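Mannan endo-1,6-alpha-mannosidase (Chaetomium thermophilum, PDB 6RY0) probably acts as a glycoside hydrolase family 76 transglycosidase that helps transfer GPI-anchored glycoproteins into the fungal cell wall. Local coordinates at residues Gly105-Val110 against Pro146-Asp151; Phe202-Ala207 against Ala264-His269; Lys224-Leu229 against Gln281-Arg286. All blocks are in the same frame, centred on the assembly; numbering follows the deposited sequence.

Contact 1 (Gly105-Val110 against Pro146-Asp151); sequences GMLHQV and PNPPDD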
ATOM      1  N   GLY A 105       7.106 -15.764  -1.457  1.00  8.24           N
ATOM      2  CA  GLY A 105       6.427 -14.944  -2.428  1.00  8.26           C
ATOM      3  C   GLY A 105       7.157 -13.633  -2.703  1.00  7.89           C
ATOM      4  O   GLY A 105       7.332 -13.231  -3.863  1.00  8.71           O
ATOM      5  N   MET A 106       7.581 -12.952  -1.634  1.00  7.78           N
ATOM      6  CA  MET A 106       8.330 -11.705  -1.814  0.59  7.54           C
ATOM      7  C   MET A 106       9.624 -11.942  -2.579  1.00  8.17           C
ATOM      8  O   MET A 106       9.985 -11.121  -3.417  1.00  8.83           O
ATOM      9  CB  MET A 106       8.575 -11.044  -0.465  0.59  7.90           C
ATOM     10  CG  MET A 106       7.273 -10.582   0.216  0.59  8.00           C
ATOM     11  SD  MET A 106       7.447  -9.895   1.876  0.59  8.61           S
ATOM     12  CE  MET A 106       8.330  -8.375   1.548  0.59 10.10           C
ATOM     13  N   LEU A 107      10.352 -13.010  -2.271  1.00  8.17           N
ATOM     14  CA  LEU A 107      11.631 -13.231  -2.927  1.00  8.57           C
ATOM     15  C   LEU A 107      11.457 -13.658  -4.368  1.00  8.72           C
ATOM     16  O   LEU A 107      12.332 -13.400  -5.201  1.00  9.21           O
ATOM     17  CB  LEU A 107      12.415 -14.275  -2.171  1.00  9.00           C
ATOM     18  CG  LEU A 107      12.974 -13.812  -0.826  1.00 10.35           C
ATOM     19  CD1 LEU A 107      13.638 -14.952  -0.097  1.00 11.37           C
ATOM     20  CD2 LEU A 107      13.945 -12.655  -0.989  1.00 11.31           C
ATOM     21  N   HIS A 108      10.364 -14.330  -4.707  1.00  8.26           N
ATOM     22  CA  HIS A 108      10.215 -14.844  -6.058  1.00  8.69           C
ATOM     23  C   HIS A 108      10.062 -13.739  -7.078  1.00  8.73           C
ATOM     24  O   HIS A 108      10.412 -13.922  -8.235  1.00 10.00           O
ATOM     25  CB  HIS A 108       9.013 -15.795  -6.130  1.00  9.44           C
ATOM     26  CG  HIS A 108       8.979 -16.609  -7.372  1.00 11.24           C
ATOM     27  ND1 HIS A 108       9.696 -17.773  -7.501  1.00 14.29           N
ATOM     28  CD2 HIS A 108       8.335 -16.427  -8.551  1.00 13.43           C
ATOM     29  CE1 HIS A 108       9.485 -18.278  -8.700  1.00 15.39           C
ATOM     30  NE2 HIS A 108       8.665 -17.485  -9.359  1.00 14.83           N
ATOM     31  N   GLN A 109       9.537 -12.586  -6.653  1.00  7.82           N
ATOM     32  CA  GLN A 109       9.109 -11.528  -7.571  1.00  7.63           C
ATOM     33  C   GLN A 109      10.144 -10.395  -7.730  1.00  7.75           C
ATOM     34  O   GLN A 109       9.837  -9.399  -8.381  1.00  8.11           O
ATOM     35  CB  GLN A 109       7.766 -10.974  -7.131  1.00  8.02           C
ATOM     36  CG  GLN A 109       6.641 -12.024  -7.253  1.00  8.54           C
ATOM     37  CD  GLN A 109       6.429 -12.497  -8.668  1.00  8.32           C
ATOM     38  OE1 GLN A 109       6.729 -11.782  -9.622  1.00  9.12           O
ATOM     39  NE2 GLN A 109       5.899 -13.698  -8.826  1.00  9.93           N
ATOM     40  N   VAL A 110      11.359 -10.562  -7.183  1.00  7.57           N
ATOM     41  CA  VAL A 110      12.307  -9.453  -7.132  1.00  7.84           C
ATOM     42  C   VAL A 110      12.946  -9.114  -8.472  1.00  7.93           C
ATOM     43  O   VAL A 110      13.472  -8.024  -8.635  1.00  7.50           O
ATOM     44  CB  VAL A 110      13.427  -9.716  -6.122  1.00  8.26           C
ATOM     45  CG1 VAL A 110      12.850  -9.881  -4.710  1.00  8.99           C
ATOM     46  CG2 VAL A 110      14.314 -10.922  -6.513  1.00  8.92           C
ATOM     47  N   PRO A 146      11.526 -11.710   9.473  1.00  9.12           N
ATOM     48  CA  PRO A 146      12.766 -12.476   9.334  1.00 10.60           C
ATOM     49  C   PRO A 146      13.472 -12.254   8.016  1.00  9.71           C
ATOM     50  O   PRO A 146      12.859 -12.149   6.951  1.00 10.04           O
ATOM     51  CB  PRO A 146      12.291 -13.928   9.487  1.00 13.06           C
ATOM     52  CG  PRO A 146      11.099 -13.801  10.417  1.00 13.86           C
ATOM     53  CD  PRO A 146      10.413 -12.529   9.990  1.00 11.08           C
ATOM     54  N   ASN A 147      14.786 -12.189   8.079  1.00  9.86           N
ATOM     55  CA  ASN A 147      15.585 -11.913   6.904  1.00  9.49           C
ATOM     56  C   ASN A 147      15.624 -13.085   5.958  1.00  9.51           C
ATOM     57  O   ASN A 147      15.731 -14.229   6.392  1.00 10.83           O
ATOM     58  CB  ASN A 147      17.017 -11.589   7.307  1.00 10.26           C
ATOM     59  CG  ASN A 147      17.156 -10.284   8.051  1.00 10.12           C
ATOM     60  OD1 ASN A 147      16.375  -9.339   7.868  1.00  9.98           O
ATOM     61  ND2 ASN A 147      18.180 -10.195   8.880  1.00 11.74           N
ATOM     62  N   PRO A 148      15.659 -12.818   4.655  1.00  9.97           N
ATOM     63  CA  PRO A 148      15.975 -13.856   3.665  1.00 10.54           C
ATOM     64  C   PRO A 148      17.338 -14.446   3.901  1.00 10.49           C
ATOM     65  O   PRO A 148      18.159 -13.837   4.591  1.00 10.49           O
ATOM     66  CB  PRO A 148      15.971 -13.088   2.322  1.00 11.03           C
ATOM     67  CG  PRO A 148      15.074 -11.888   2.589  1.00 11.15           C
ATOM     68  CD  PRO A 148      15.434 -11.515   4.004  1.00  9.99           C
ATOM     69  N   PRO A 149      17.611 -15.613   3.308  1.00 11.20           N
ATOM     70  CA  PRO A 149      18.950 -16.203   3.401  1.00 12.06           C
ATOM     71  C   PRO A 149      20.035 -15.233   2.960  1.00 11.33           C
ATOM     72  O   PRO A 149      19.814 -14.261   2.217  1.00 11.44           O
ATOM     73  CB  PRO A 149      18.854 -17.403   2.462  1.00 13.37           C
ATOM     74  CG  PRO A 149      17.400 -17.818   2.554  1.00 13.91           C
ATOM     75  CD  PRO A 149      16.693 -16.485   2.544  1.00 12.66           C
ATOM     76  N   ASP A 150      21.249 -15.550   3.400  0.86 11.25           N
ATOM     77  CA  ASP A 150      22.344 -14.631   3.224  0.86 11.81           C
ATOM     78  C   ASP A 150      22.670 -14.324   1.754  0.86 13.12           C
ATOM     79  O   ASP A 150      23.172 -13.257   1.445  0.86 14.59           O
ATOM     80  CB  ASP A 150      23.614 -15.221   3.836  0.86 13.08           C
ATOM     81  CG  ASP A 150      23.527 -15.416   5.335  0.86 13.98           C
ATOM     82  OD1 ASP A 150      22.583 -14.937   5.971  0.86 13.71           O
ATOM     83  OD2 ASP A 150      24.469 -16.037   5.899  0.86 16.33           O
ATOM     84  N   ASP A 151      22.401 -15.252   0.871  0.82 13.29           N
ATOM     85  CA  ASP A 151      22.709 -15.041  -0.538  0.82 14.07           C
ATOM     86  C   ASP A 151      21.580 -14.368  -1.294  0.82 13.83           C
ATOM     87  O   ASP A 151      21.731 -14.120  -2.498  0.82 16.20           O
ATOM     88  CB  ASP A 151      22.984 -16.397  -1.177  0.82 14.98           C
ATOM     89  CG  ASP A 151      21.758 -17.231  -1.215  0.82 17.91           C
ATOM     90  OD1 ASP A 151      21.185 -17.451  -0.130  0.82 18.30           O
ATOM     91  OD2 ASP A 151      21.338 -17.588  -2.345  0.82 21.06           O
TER
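In the last turn of helix 99-108, on the outer side of this helical fold, Leu107 packs against Pro148 and Pro149 of the proline-rich loop that runs from helix 127-142 to helix 155-167. Both methyls of the leucine do the touching. CD2 lies against the ring of Pro148, 3.8 Å from CG, while CD1 comes equally close to CB of the same proline, so the fork lies along the CB-CG edge of the ring. CD1 also reaches the border of Pro149, 4.3 Å from its CD, in a looser touch. With CG anti to its own carbonyl carbon (chi1 -72°) and the rest of the chain extended, Leu107 holds its fork out from the helix toward the loop. The contact is small and wholly apolar, and the backbones stay well apart, the CA atoms of Leu107 and Pro148 being 7.9 Å from each other. Pro148, which is buried, also touches Trp155 of helix 155-167, and its carbonyl O accepts a hydrogen bond from Gln154. Val110, just beyond the helix, packs on Leu158, so that the end of helix 99-108 and the proline loop both rest on helix 155-167.

Contact 2 (Phe202-Ala207 against Ala264-His269); sequences FFDLGA and AALLLH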
ATOM      1  N   PHE A 202       6.542   6.723  -4.412  1.00  6.57           N
ATOM      2  CA  PHE A 202       7.934   7.171  -4.359  1.00  6.64           C
ATOM      3  C   PHE A 202       8.193   8.076  -3.157  1.00  6.39           C
ATOM      4  O   PHE A 202       9.202   7.954  -2.467  1.00  6.72           O
ATOM      5  CB  PHE A 202       8.285   7.810  -5.706  1.00  7.36           C
ATOM      6  CG  PHE A 202       9.686   8.347  -5.809  1.00  7.40           C
ATOM      7  CD1 PHE A 202      10.792   7.564  -5.555  1.00  7.90           C
ATOM      8  CD2 PHE A 202       9.905   9.646  -6.206  1.00  9.06           C
ATOM      9  CE1 PHE A 202      12.077   8.054  -5.697  1.00  8.54           C
ATOM     10  CE2 PHE A 202      11.200  10.128  -6.345  1.00 10.13           C
ATOM     11  CZ  PHE A 202      12.272   9.360  -6.072  1.00  9.33           C
ATOM     12  N   PHE A 203       7.239   8.985  -2.882  1.00  6.42           N
ATOM     13  CA  PHE A 203       7.281   9.843  -1.718  1.00  6.42           C
ATOM     14  C   PHE A 203       7.339   9.019  -0.435  1.00  6.39           C
ATOM     15  O   PHE A 203       8.174   9.243   0.432  1.00  6.40           O
ATOM     16  CB  PHE A 203       6.045  10.740  -1.724  1.00  6.89           C
ATOM     17  CG  PHE A 203       5.804  11.455  -0.423  1.00  6.42           C
ATOM     18  CD1 PHE A 203       6.720  12.377   0.064  1.00  7.12           C
ATOM     19  CD2 PHE A 203       4.672  11.209   0.332  1.00  6.75           C
ATOM     20  CE1 PHE A 203       6.527  13.000   1.276  1.00  7.62           C
ATOM     21  CE2 PHE A 203       4.448  11.841   1.544  1.00  7.30           C
ATOM     22  CZ  PHE A 203       5.385  12.731   2.015  1.00  7.60           C
ATOM     23  N   ASP A 204       6.386   8.091  -0.297  1.00  6.22           N
ATOM     24  CA  ASP A 204       6.306   7.294   0.918  1.00  6.56           C
ATOM     25  C   ASP A 204       7.578   6.484   1.133  1.00  6.68           C
ATOM     26  O   ASP A 204       8.099   6.409   2.239  1.00  6.63           O
ATOM     27  CB  ASP A 204       5.079   6.347   0.788  1.00  7.32           C
ATOM     28  CG  ASP A 204       4.788   5.599   2.058  1.00  6.67           C
ATOM     29  OD1 ASP A 204       4.417   6.301   3.045  1.00  7.31           O
ATOM     30  OD2 ASP A 204       4.869   4.346   2.057  1.00  7.16           O
ATOM     31  N   LEU A 205       8.097   5.861   0.074  1.00  6.54           N
ATOM     32  CA  LEU A 205       9.359   5.115   0.182  0.59  7.33           C
ATOM     33  C   LEU A 205      10.489   6.002   0.607  1.00  7.20           C
ATOM     34  O   LEU A 205      11.319   5.610   1.434  1.00  7.72           O
ATOM     35  CB  LEU A 205       9.759   4.458  -1.144  0.59  8.34           C
ATOM     36  CG  LEU A 205       8.994   3.178  -1.425  0.59  7.76           C
ATOM     37  CD1 LEU A 205       9.233   2.690  -2.829  0.59  8.52           C
ATOM     38  CD2 LEU A 205       9.333   2.061  -0.436  0.59  8.83           C
ATOM     39  N   GLY A 206      10.587   7.190   0.016  1.00  6.74           N
ATOM     40  CA  GLY A 206      11.650   8.108   0.404  1.00  7.37           C
ATOM     41  C   GLY A 206      11.575   8.514   1.865  1.00  6.89           C
ATOM     42  O   GLY A 206      12.574   8.519   2.584  1.00  7.50           O
ATOM     43  N   ALA A 207      10.375   8.836   2.322  1.00  6.56           N
ATOM     44  CA  ALA A 207      10.192   9.255   3.712  1.00  6.86           C
ATOM     45  C   ALA A 207      10.572   8.122   4.673  1.00  6.75           C
ATOM     46  O   ALA A 207      11.205   8.331   5.701  1.00  6.97           O
ATOM     47  CB  ALA A 207       8.773   9.689   3.912  1.00  7.17           C
ATOM     48  N   ALA A 264      -4.896   9.724  -0.769  1.00  7.50           N
ATOM     49  CA  ALA A 264      -4.775  10.606   0.391  1.00  7.10           C
ATOM     50  C   ALA A 264      -4.118   9.873   1.546  1.00  6.59           C
ATOM     51  O   ALA A 264      -3.281  10.444   2.252  1.00  6.77           O
ATOM     52  CB  ALA A 264      -6.134  11.178   0.799  1.00  8.02           C
ATOM     53  N   ALA A 265      -4.489   8.621   1.787  1.00  6.22           N
ATOM     54  CA  ALA A 265      -3.933   7.914   2.928  1.00  6.69           C
ATOM     55  C   ALA A 265      -2.432   7.667   2.766  1.00  6.04           C
ATOM     56  O   ALA A 265      -1.702   7.716   3.765  1.00  6.18           O
ATOM     57  CB  ALA A 265      -4.659   6.584   3.170  1.00  7.52           C
ATOM     58  N   LEU A 266      -1.950   7.393   1.556  1.00  5.99           N
ATOM     59  CA  LEU A 266      -0.533   7.165   1.370  1.00  5.83           C
ATOM     60  C   LEU A 266       0.241   8.459   1.597  1.00  5.85           C
ATOM     61  O   LEU A 266       1.328   8.448   2.165  1.00  6.24           O
ATOM     62  CB  LEU A 266      -0.256   6.572  -0.019  1.00  6.04           C
ATOM     63  CG  LEU A 266       1.183   6.090  -0.226  1.00  6.40           C
ATOM     64  CD1 LEU A 266       1.671   5.206   0.901  1.00  6.49           C
ATOM     65  CD2 LEU A 266       1.254   5.339  -1.536  1.00  7.13           C
ATOM     66  N   LEU A 267      -0.285   9.592   1.125  1.00  5.91           N
ATOM     67  CA  LEU A 267       0.362  10.861   1.397  1.00  5.73           C
ATOM     68  C   LEU A 267       0.370  11.162   2.892  1.00  5.97           C
ATOM     69  O   LEU A 267       1.370  11.669   3.411  1.00  6.30           O
ATOM     70  CB  LEU A 267      -0.277  11.990   0.620  1.00  6.57           C
ATOM     71  CG  LEU A 267      -0.122  11.904  -0.906  1.00  6.75           C
ATOM     72  CD1 LEU A 267      -0.711  13.133  -1.555  1.00  7.61           C
ATOM     73  CD2 LEU A 267       1.299  11.710  -1.321  1.00  7.25           C
ATOM     74  N   LEU A 268      -0.723  10.885   3.602  1.00  5.90           N
ATOM     75  CA  LEU A 268      -0.725  11.036   5.057  1.00  6.04           C
ATOM     76  C   LEU A 268       0.379  10.193   5.699  1.00  6.35           C
ATOM     77  O   LEU A 268       1.092  10.667   6.569  1.00  6.75           O
ATOM     78  CB  LEU A 268      -2.106  10.649   5.611  1.00  6.15           C
ATOM     79  CG  LEU A 268      -2.185  10.612   7.137  1.00  6.82           C
ATOM     80  CD1 LEU A 268      -2.014  11.990   7.763  1.00  8.76           C
ATOM     81  CD2 LEU A 268      -3.486   9.996   7.590  1.00  8.11           C
ATOM     82  N   HIS A 269       0.476   8.939   5.280  1.00  6.13           N
ATOM     83  CA  HIS A 269       1.484   8.021   5.814  1.00  6.21           C
ATOM     84  C   HIS A 269       2.883   8.597   5.595  1.00  6.21           C
ATOM     85  O   HIS A 269       3.655   8.696   6.554  1.00  6.91           O
ATOM     86  CB  HIS A 269       1.271   6.682   5.113  1.00  6.29           C
ATOM     87  CG  HIS A 269       2.063   5.525   5.620  1.00  6.13           C
ATOM     88  ND1 HIS A 269       3.201   5.074   4.990  1.00  7.37           N
ATOM     89  CD2 HIS A 269       1.791   4.635   6.603  1.00  6.58           C
ATOM     90  CE1 HIS A 269       3.573   3.947   5.563  1.00  7.77           C
ATOM     91  NE2 HIS A 269       2.744   3.650   6.540  1.00  6.85           N
TER
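Two neighbouring, nearly parallel helices of the inner layer of the (alpha/alpha)6 barrel of family GH76, 196-213 and 261-278, are joined by a buried His-carboxylate hydrogen bond between His269 and Asp204. The short segments run 9.0 Å apart with their axes at 20°. His269 ND1 donates to Asp204 OD1 over 2.6 Å; the bond is practically straight (178°), lies in the imidazole plane and uses the syn lone pair of the carboxylate oxygen. Asp204 has CG anti to its backbone N (chi1 -173°), which carries the carboxylate across the groove between the helices. There Leu266 crosses it at about a right angle, its CD1 pressing tightly to 3.3 Å from Asp204 CG and also against CB. Further out between the same two helices, Phe203 meets Leu267: the ring atom CD2 touches Leu267 CD2 at 3.8 Å, and the ring edge, through CE2, faces the backbone O of Leu267 at 3.6 Å. The second carboxylate oxygen, OD2, forms a salt bridge with Arg208 one turn further along helix 196-213. Asp204 is thus gripped at both oxygens, by an imidazole and a guanidinium, and pressed by Leu266, an arrangement that should fix the rotation of its carboxylate; the straight bond, with the rings of Trp330 and Phe273 against the imidazole, probably holds His269 in one orientation in this buried place.

Contact 3 (Lys224-Leu229 against Gln281-Arg286); sequences KIFDWL and QKWKDR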
ATOM      1  N   LYS A 224      10.830  17.007  -2.282  1.00  8.23           N
ATOM      2  CA  LYS A 224      10.692  17.494  -3.644  1.00  8.49           C
ATOM      3  C   LYS A 224       9.428  16.940  -4.283  1.00  8.27           C
ATOM      4  O   LYS A 224       8.681  17.673  -4.962  1.00  8.71           O
ATOM      5  CB  LYS A 224      11.942  17.085  -4.442  1.00  9.87           C
ATOM      6  CG  LYS A 224      11.968  17.530  -5.875  1.00 12.82           C
ATOM      7  CD  LYS A 224      13.273  17.069  -6.528  1.00 15.28           C
ATOM      8  CE  LYS A 224      13.856  18.025  -7.549  1.00 18.36           C
ATOM      9  NZ  LYS A 224      12.971  18.066  -8.693  1.00 18.16           N
ATOM     10  N   ILE A 225       9.187  15.639  -4.128  1.00  7.72           N
ATOM     11  CA  ILE A 225       8.028  15.036  -4.785  1.00  7.74           C
ATOM     12  C   ILE A 225       6.725  15.497  -4.146  1.00  7.90           C
ATOM     13  O   ILE A 225       5.744  15.763  -4.859  1.00  8.42           O
ATOM     14  CB  ILE A 225       8.137  13.506  -4.767  1.00  8.97           C
ATOM     15  CG1 ILE A 225       9.323  13.036  -5.554  1.00 12.01           C
ATOM     16  CG2 ILE A 225       6.826  12.839  -5.163  1.00 10.74           C
ATOM     17  CD1 ILE A 225       9.156  13.225  -7.041  1.00 13.95           C
ATOM     18  N   PHE A 226       6.689  15.628  -2.828  1.00  8.24           N
ATOM     19  CA  PHE A 226       5.496  16.160  -2.176  1.00  8.42           C
ATOM     20  C   PHE A 226       5.203  17.574  -2.659  1.00  8.82           C
ATOM     21  O   PHE A 226       4.065  17.924  -2.972  1.00  9.10           O
ATOM     22  CB  PHE A 226       5.675  16.147  -0.664  1.00  9.08           C
ATOM     23  CG  PHE A 226       4.386  16.426   0.054  1.00  8.72           C
ATOM     24  CD1 PHE A 226       3.978  17.722   0.290  1.00 10.31           C
ATOM     25  CD2 PHE A 226       3.568  15.375   0.500  1.00  9.20           C
ATOM     26  CE1 PHE A 226       2.765  17.953   0.951  1.00 10.45           C
ATOM     27  CE2 PHE A 226       2.385  15.614   1.146  1.00 10.08           C
ATOM     28  CZ  PHE A 226       1.998  16.888   1.354  1.00 10.45           C
ATOM     29  N   ASP A 227       6.252  18.397  -2.736  1.00  8.72           N
ATOM     30  CA  ASP A 227       6.064  19.765  -3.157  1.00  9.36           C
ATOM     31  C   ASP A 227       5.575  19.840  -4.596  1.00  8.41           C
ATOM     32  O   ASP A 227       4.803  20.740  -4.942  1.00  8.30           O
ATOM     33  CB  ASP A 227       7.333  20.561  -2.931  1.00 12.33           C
ATOM     34  CG  ASP A 227       7.589  20.856  -1.440  1.00 16.13           C
ATOM     35  OD1 ASP A 227       6.714  20.583  -0.577  1.00 19.18           O
ATOM     36  OD2 ASP A 227       8.690  21.325  -1.144  1.00 18.75           O
ATOM     37  N   TRP A 228       5.994  18.890  -5.430  1.00  8.07           N
ATOM     38  CA  TRP A 228       5.500  18.798  -6.786  1.00  8.14           C
ATOM     39  C   TRP A 228       4.007  18.437  -6.817  1.00  7.51           C
ATOM     40  O   TRP A 228       3.222  19.052  -7.517  1.00  8.05           O
ATOM     41  CB  TRP A 228       6.336  17.789  -7.607  1.00  8.21           C
ATOM     42  CG  TRP A 228       5.838  17.680  -9.006  1.00  8.63           C
ATOM     43  CD1 TRP A 228       6.162  18.506 -10.051  1.00  9.63           C
ATOM     44  CD2 TRP A 228       4.867  16.749  -9.510  1.00  8.73           C
ATOM     45  NE1 TRP A 228       5.448  18.150 -11.162  1.00 10.35           N
ATOM     46  CE2 TRP A 228       4.641  17.081 -10.863  1.00  9.53           C
ATOM     47  CE3 TRP A 228       4.175  15.663  -8.964  1.00  9.29           C
ATOM     48  CZ2 TRP A 228       3.762  16.388 -11.659  1.00 10.32           C
ATOM     49  CZ3 TRP A 228       3.305  14.956  -9.768  1.00 10.13           C
ATOM     50  CH2 TRP A 228       3.091  15.335 -11.087  1.00 10.34           C
ATOM     51  N   LEU A 229       3.618  17.425  -6.033  1.00  7.51           N
ATOM     52  CA  LEU A 229       2.220  17.037  -5.944  1.00  7.69           C
ATOM     53  C   LEU A 229       1.333  18.218  -5.505  1.00  7.49           C
ATOM     54  O   LEU A 229       0.195  18.361  -5.948  1.00  8.17           O
ATOM     55  CB  LEU A 229       2.060  15.882  -4.971  1.00  7.64           C
ATOM     56  CG  LEU A 229       2.442  14.510  -5.525  1.00  8.19           C
ATOM     57  CD1 LEU A 229       2.512  13.490  -4.392  1.00  9.06           C
ATOM     58  CD2 LEU A 229       1.470  14.055  -6.600  1.00  8.76           C
ATOM     59  N   GLN A 281       7.622  21.674  11.694  1.00 13.26           N
ATOM     60  CA  GLN A 281       6.207  22.005  11.809  1.00 13.49           C
ATOM     61  C   GLN A 281       5.458  21.939  10.491  1.00 11.37           C
ATOM     62  O   GLN A 281       4.275  21.623  10.469  1.00 11.64           O
ATOM     63  CB  GLN A 281       6.066  23.414  12.398  1.00 15.62           C
ATOM     64  CG  GLN A 281       4.642  23.869  12.643  1.00 18.78           C
ATOM     65  CD  GLN A 281       3.927  23.060  13.676  1.00 21.45           C
ATOM     66  OE1 GLN A 281       4.520  22.605  14.666  1.00 23.04           O
ATOM     67  NE2 GLN A 281       2.628  22.883  13.471  1.00 21.66           N
ATOM     68  N   LYS A 282       6.119  22.232   9.382  1.00 11.05           N
ATOM     69  CA  LYS A 282       5.411  22.168   8.109  1.00 10.77           C
ATOM     70  C   LYS A 282       4.871  20.762   7.849  1.00  9.84           C
ATOM     71  O   LYS A 282       3.790  20.607   7.277  1.00  9.82           O
ATOM     72  CB  LYS A 282       6.259  22.671   6.941  1.00 12.77           C
ATOM     73  CG  LYS A 282       7.256  21.741   6.357  1.00 14.63           C
ATOM     74  CD  LYS A 282       8.051  22.424   5.225  1.00 16.84           C
ATOM     75  CE  LYS A 282       9.057  21.462   4.614  1.00 18.26           C
ATOM     76  NZ  LYS A 282       9.942  22.120   3.670  1.00 19.16           N
ATOM     77  N   TRP A 283       5.603  19.744   8.253  1.00  8.95           N
ATOM     78  CA  TRP A 283       5.134  18.382   8.094  1.00  8.26           C
ATOM     79  C   TRP A 283       4.016  18.042   9.052  1.00  8.25           C
ATOM     80  O   TRP A 283       3.121  17.284   8.681  1.00  8.64           O
ATOM     81  CB  TRP A 283       6.287  17.367   8.166  1.00  8.80           C
ATOM     82  CG  TRP A 283       7.134  17.408   6.934  1.00  8.86           C
ATOM     83  CD1 TRP A 283       8.432  17.832   6.825  1.00  8.65           C
ATOM     84  CD2 TRP A 283       6.745  17.008   5.620  1.00  8.60           C
ATOM     85  NE1 TRP A 283       8.861  17.744   5.534  1.00  9.33           N
ATOM     86  CE2 TRP A 283       7.844  17.232   4.768  1.00  8.77           C
ATOM     87  CE3 TRP A 283       5.573  16.469   5.085  1.00  9.25           C
ATOM     88  CZ2 TRP A 283       7.790  16.934   3.401  1.00 10.48           C
ATOM     89  CZ3 TRP A 283       5.541  16.183   3.738  1.00 10.90           C
ATOM     90  CH2 TRP A 283       6.622  16.439   2.912  1.00 11.31           C
ATOM     91  N   LYS A 284       4.048  18.554  10.272  1.00  8.85           N
ATOM     92  CA  LYS A 284       2.909  18.381  11.164  0.52  8.98           C
ATOM     93  C   LYS A 284       1.660  18.980  10.545  1.00  8.72           C
ATOM     94  O   LYS A 284       0.587  18.381  10.587  1.00  9.11           O
ATOM     95  CB  LYS A 284       3.155  18.991  12.545  0.52 10.21           C
ATOM     96  CG  LYS A 284       2.036  18.626  13.515  0.52 11.26           C
ATOM     97  CD  LYS A 284       2.253  19.168  14.897  0.52 11.62           C
ATOM     98  CE  LYS A 284       1.099  18.824  15.826  0.52 12.68           C
ATOM     99  NZ  LYS A 284      -0.183  19.453  15.409  0.52 13.35           N
ATOM    100  N   ASP A 285       1.790  20.173   9.980  1.00  9.29           N
ATOM    101  CA  ASP A 285       0.656  20.837   9.353  1.00  9.74           C
ATOM    102  C   ASP A 285       0.110  20.022   8.206  1.00  9.09           C
ATOM    103  O   ASP A 285      -1.111  19.923   8.020  1.00  9.35           O
ATOM    104  CB  ASP A 285       1.039  22.228   8.826  1.00 12.32           C
ATOM    105  CG  ASP A 285       1.405  23.211   9.893  1.00 15.92           C
ATOM    106  OD1 ASP A 285       1.055  23.000  11.068  1.00 15.57           O
ATOM    107  OD2 ASP A 285       2.002  24.246   9.541  1.00 18.77           O
ATOM    108  N   ARG A 286       1.008  19.429   7.417  1.00  8.77           N
ATOM    109  CA  ARG A 286       0.598  18.606   6.281  1.00  8.55           C
ATOM    110  C   ARG A 286      -0.108  17.332   6.756  1.00  8.11           C
ATOM    111  O   ARG A 286      -1.127  16.948   6.190  1.00  8.31           O
ATOM    112  CB  ARG A 286       1.804  18.294   5.386  1.00  8.67           C
ATOM    113  CG  ARG A 286       2.316  19.518   4.656  1.00  9.33           C
ATOM    114  CD  ARG A 286       3.718  19.355   4.131  1.00  9.53           C
ATOM    115  NE  ARG A 286       4.185  20.634   3.631  1.00 11.79           N
ATOM    116  CZ  ARG A 286       5.250  20.800   2.885  1.00 12.46           C
ATOM    117  NH1 ARG A 286       5.994  19.761   2.530  1.00 12.96           N
ATOM    118  NH2 ARG A 286       5.572  22.038   2.505  1.00 14.64           N
TER
HETATM  119  O   HOH W   1       8.268  22.576   1.396  1.00 18.72           O
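Trp283 directs the edge of its six-membered ring at the face of Phe226 in a T-shaped stack, with the planes at 71° and the centroids 5.0 Å apart. Its CZ3 stands over the centre of the phenyl ring, while CH2 comes 3.6 Å from Phe226 CG. The phenyl ring reaches this place because its CG is anti to the backbone N (chi1 -169°), pointing it out from helix 216-231 toward helix 281-298. Arg286 runs past it the other way: guanidinium and phenyl planes are only 9° apart but offset, CD touching Phe226 CE1 at 3.6 Å, while NH1 sits 3.4 Å above the plane of Trp283, toward the rim. Beyond the rings, Arg286 NH1 makes a salt bridge to Asp227 OD1 at 3.3 Å, a weak, bent hydrogen bond in which carboxylate and guanidinium stand almost perpendicular. Were Phe226 replaced by an alanine, the edge of Trp283 would probably lose the ring face it stands on, and CD of Arg286 its apolar neighbour. A water supplements the direct bridge, donating to Asp227 OD2 at 2.9 Å and accepting from Lys282 NZ and Arg286 NH2. Glu223 adds a second carboxylate, bonded to Trp283 NE1 and Lys282 NZ. The aromatic pair thus supplies the apolar inner part, while toward the surface charges are probably balanced by a shared network of two carboxylates, Lys282, Arg286 and one bridging water.

From the N terminus, contact 1 comes first: it closes a loop of 35 residues containing helix 127-142 and ties the end of helix 99-108 to the loop before helix 155-167. It is complete before the others open. Contact 2 closes a loop of 56 residues and contact 3 one of 51, and the two cross, their segments alternating along the chain. Helices 196-213 and 216-231 follow each other, as do 261-278 and 281-298; contact 2 joins the first members of these pairs, contact 3 the second. The two layers touch where Phe203 meets Phe226 and Leu267 meets Leu229, so the two helix pairs pack into one cluster.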